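Local coordinates for protein arginase (RocF) (Helicobacter pylori, PDB 4G3H) that probably hydrolyses L-arginine to L-ornithine and urea, as a member of the arginase family that binds two manganese ions, at residues C178-G183 / E221-V226. Numbering follows the deposited sequence.
Sequences CLVYFG and ESLKAV
L223 sends one branch, its CD1 methyl, into the angle between C178 and V180, where it overlaps the backbone of the first and the side chain of the second. CD1 lies 3.5 Å from the carbonyl O of C178 and 3.8 Å from V180 CG2, the side chains of L223 and V180 crossing obliquely. V180 presents that methyl because its CG1 stands anti to the backbone N (chi1 -174°), which leaves CG2 beside the N and facing the helix; the same methyl also comes within 4.4 Å of S222 CB. L223 has its first torsion displaced from a staggered value (chi1 -101°), and its CB does not point straight at the strand, so the approach is made by the end of the side chain.

C178 works differently. Its SG, anti to the carbonyl carbon and beside the backbone N (chi1 -65°), meets V226 CG1 tip to tip at 3.7 Å, while the carbonyl O of S222 lies 3.8 Å from the same sulfur. V226 can come back to the cysteine because a type I beta turn from L223 to V226 brings the chain round, closed by the backbone hydrogen bond from V226 N to L223 O, 3.2 Å. R273 NH1 is hydrogen-bonded to the carbonyl O of both L223 and V226, so both ends of the turn share one partner.

No hydrogen bond links the two segments: the joint is made largely by van der Waals contact of methyls and a cysteine sulfur, an example of how the end of a helix is packed on the sheet of an alpha/beta fold. Strand 179-182 runs between the parallel strands 110-115 and 202-203, L223 also touches L113 of the former, and T219, one turn back in helix 212-223, touches V180 and F182; beyond the turn the chain enters strand 228-234.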
loop_
_atom_site.group_PDB
_atom_site.type_symbol
_atom_site.label_atom_id
_atom_site.label_comp_id
_atom_site.label_asym_id
_atom_site.label_seq_id
_atom_site.Cartn_x
_atom_site.Cartn_y
_atom_site.Cartn_z
ATOM N N CYS A 178 -13.367 -8.508 -2.337
ATOM C CA CYS A 178 -13.282 -7.065 -2.522
ATOM C C CYS A 178 -11.831 -6.564 -2.505
ATOM O O CYS A 178 -11.563 -5.361 -2.412
ATOM C CB CYS A 178 -14.129 -6.366 -1.461
ATOM S SG CYS A 178 -15.899 -6.755 -1.655
ATOM N N LEU A 179 -10.901 -7.510 -2.585
ATOM C CA LEU A 179 -9.478 -7.213 -2.647
ATOM C C LEU A 179 -9.195 -7.458 -4.117
ATOM O O LEU A 179 -9.453 -8.550 -4.622
ATOM C CB LEU A 179 -8.675 -8.193 -1.778
ATOM C CG LEU A 179 -7.196 -8.433 -2.132
ATOM C CD1 LEU A 179 -6.395 -7.138 -2.056
ATOM C CD2 LEU A 179 -6.613 -9.467 -1.177
ATOM N N VAL A 180 -8.697 -6.443 -4.815
ATOM C CA VAL A 180 -8.419 -6.593 -6.235
ATOM C C VAL A 180 -6.937 -6.419 -6.541
ATOM O O VAL A 180 -6.366 -5.341 -6.356
ATOM C CB VAL A 180 -9.239 -5.581 -7.069
ATOM C CG1 VAL A 180 -9.051 -5.858 -8.559
ATOM C CG2 VAL A 180 -10.716 -5.666 -6.690
ATOM N N TYR A 181 -6.320 -7.496 -7.012
ATOM C CA TYR A 181 -4.901 -7.490 -7.346
ATOM C C TYR A 181 -4.655 -7.034 -8.779
ATOM O O TYR A 181 -5.364 -7.439 -9.695
ATOM C CB TYR A 181 -4.315 -8.893 -7.183
ATOM C CG TYR A 181 -4.001 -9.315 -5.768
ATOM C CD1 TYR A 181 -3.138 -8.559 -4.965
ATOM C CD2 TYR A 181 -4.485 -10.528 -5.263
ATOM C CE1 TYR A 181 -2.756 -9.006 -3.698
ATOM C CE2 TYR A 181 -4.113 -10.983 -4.007
ATOM C CZ TYR A 181 -3.243 -10.223 -3.227
ATOM O OH TYR A 181 -2.834 -10.705 -2.000
ATOM N N PHE A 182 -3.633 -6.208 -8.966
ATOM C CA PHE A 182 -3.273 -5.714 -10.293
ATOM C C PHE A 182 -1.789 -5.956 -10.542
ATOM O O PHE A 182 -0.948 -5.482 -9.778
ATOM C CB PHE A 182 -3.555 -4.211 -10.401
ATOM C CG PHE A 182 -5.013 -3.849 -10.292
ATOM C CD1 PHE A 182 -5.828 -3.839 -11.424
ATOM C CD2 PHE A 182 -5.573 -3.520 -9.058
ATOM C CE1 PHE A 182 -7.180 -3.502 -11.329
ATOM C CE2 PHE A 182 -6.923 -3.183 -8.953
ATOM C CZ PHE A 182 -7.727 -3.174 -10.092
ATOM N N GLY A 183 -1.477 -6.697 -11.603
ATOM C CA GLY A 183 -0.091 -6.967 -11.957
ATOM C C GLY A 183 0.663 -8.024 -11.165
ATOM O O GLY A 183 1.871 -8.192 -11.353
ATOM N N GLU A 221 -17.438 -4.173 -10.793
ATOM C CA GLU A 221 -18.350 -5.256 -10.463
ATOM C C GLU A 221 -18.000 -5.846 -9.106
ATOM O O GLU A 221 -18.869 -5.998 -8.250
ATOM C CB GLU A 221 -18.293 -6.329 -11.554
ATOM C CG GLU A 221 -18.756 -5.810 -12.910
ATOM C CD GLU A 221 -18.566 -6.808 -14.044
ATOM O OE1 GLU A 221 -18.994 -6.495 -15.178
ATOM O OE2 GLU A 221 -17.990 -7.894 -13.813
ATOM N N SER A 222 -16.722 -6.156 -8.907
ATOM C CA SER A 222 -16.251 -6.727 -7.647
ATOM C C SER A 222 -16.419 -5.776 -6.465
ATOM O O SER A 222 -16.598 -6.210 -5.327
ATOM C CB SER A 222 -14.769 -7.102 -7.751
ATOM O OG SER A 222 -14.549 -8.142 -8.688
ATOM N N LEU A 223 -16.366 -4.479 -6.744
ATOM C CA LEU A 223 -16.451 -3.459 -5.706
ATOM C C LEU A 223 -17.776 -2.709 -5.620
ATOM O O LEU A 223 -17.904 -1.758 -4.850
ATOM C CB LEU A 223 -15.314 -2.453 -5.913
ATOM C CG LEU A 223 -14.076 -2.596 -5.023
ATOM C CD1 LEU A 223 -13.662 -4.057 -4.910
ATOM C CD2 LEU A 223 -12.957 -1.739 -5.586
ATOM N N LYS A 224 -18.758 -3.139 -6.398
ATOM C CA LYS A 224 -20.065 -2.484 -6.424
ATOM C C LYS A 224 -20.735 -2.301 -5.058
ATOM O O LYS A 224 -21.483 -1.343 -4.857
ATOM C CB LYS A 224 -21.009 -3.258 -7.348
ATOM C CG LYS A 224 -21.179 -4.720 -6.966
ATOM C CD LYS A 224 -22.119 -5.437 -7.918
ATOM C CE LYS A 224 -22.312 -6.889 -7.507
ATOM N NZ LYS A 224 -23.303 -7.585 -8.373
ATOM N N ALA A 225 -20.460 -3.197 -4.116
ATOM C CA ALA A 225 -21.091 -3.109 -2.805
ATOM C C ALA A 225 -20.299 -2.421 -1.687
ATOM O O ALA A 225 -20.864 -2.128 -0.630
ATOM C CB ALA A 225 -21.506 -4.506 -2.350
ATOM N N VAL A 226 -19.011 -2.157 -1.899
ATOM C CA VAL A 226 -18.205 -1.526 -0.846
ATOM C C VAL A 226 -18.552 -0.058 -0.656
ATOM O O VAL A 226 -18.974 0.610 -1.595
ATOM C CB VAL A 226 -16.678 -1.646 -1.129
ATOM C CG1 VAL A 226 -16.315 -3.104 -1.411
ATOM C CG2 VAL A 226 -16.280 -0.741 -2.288
#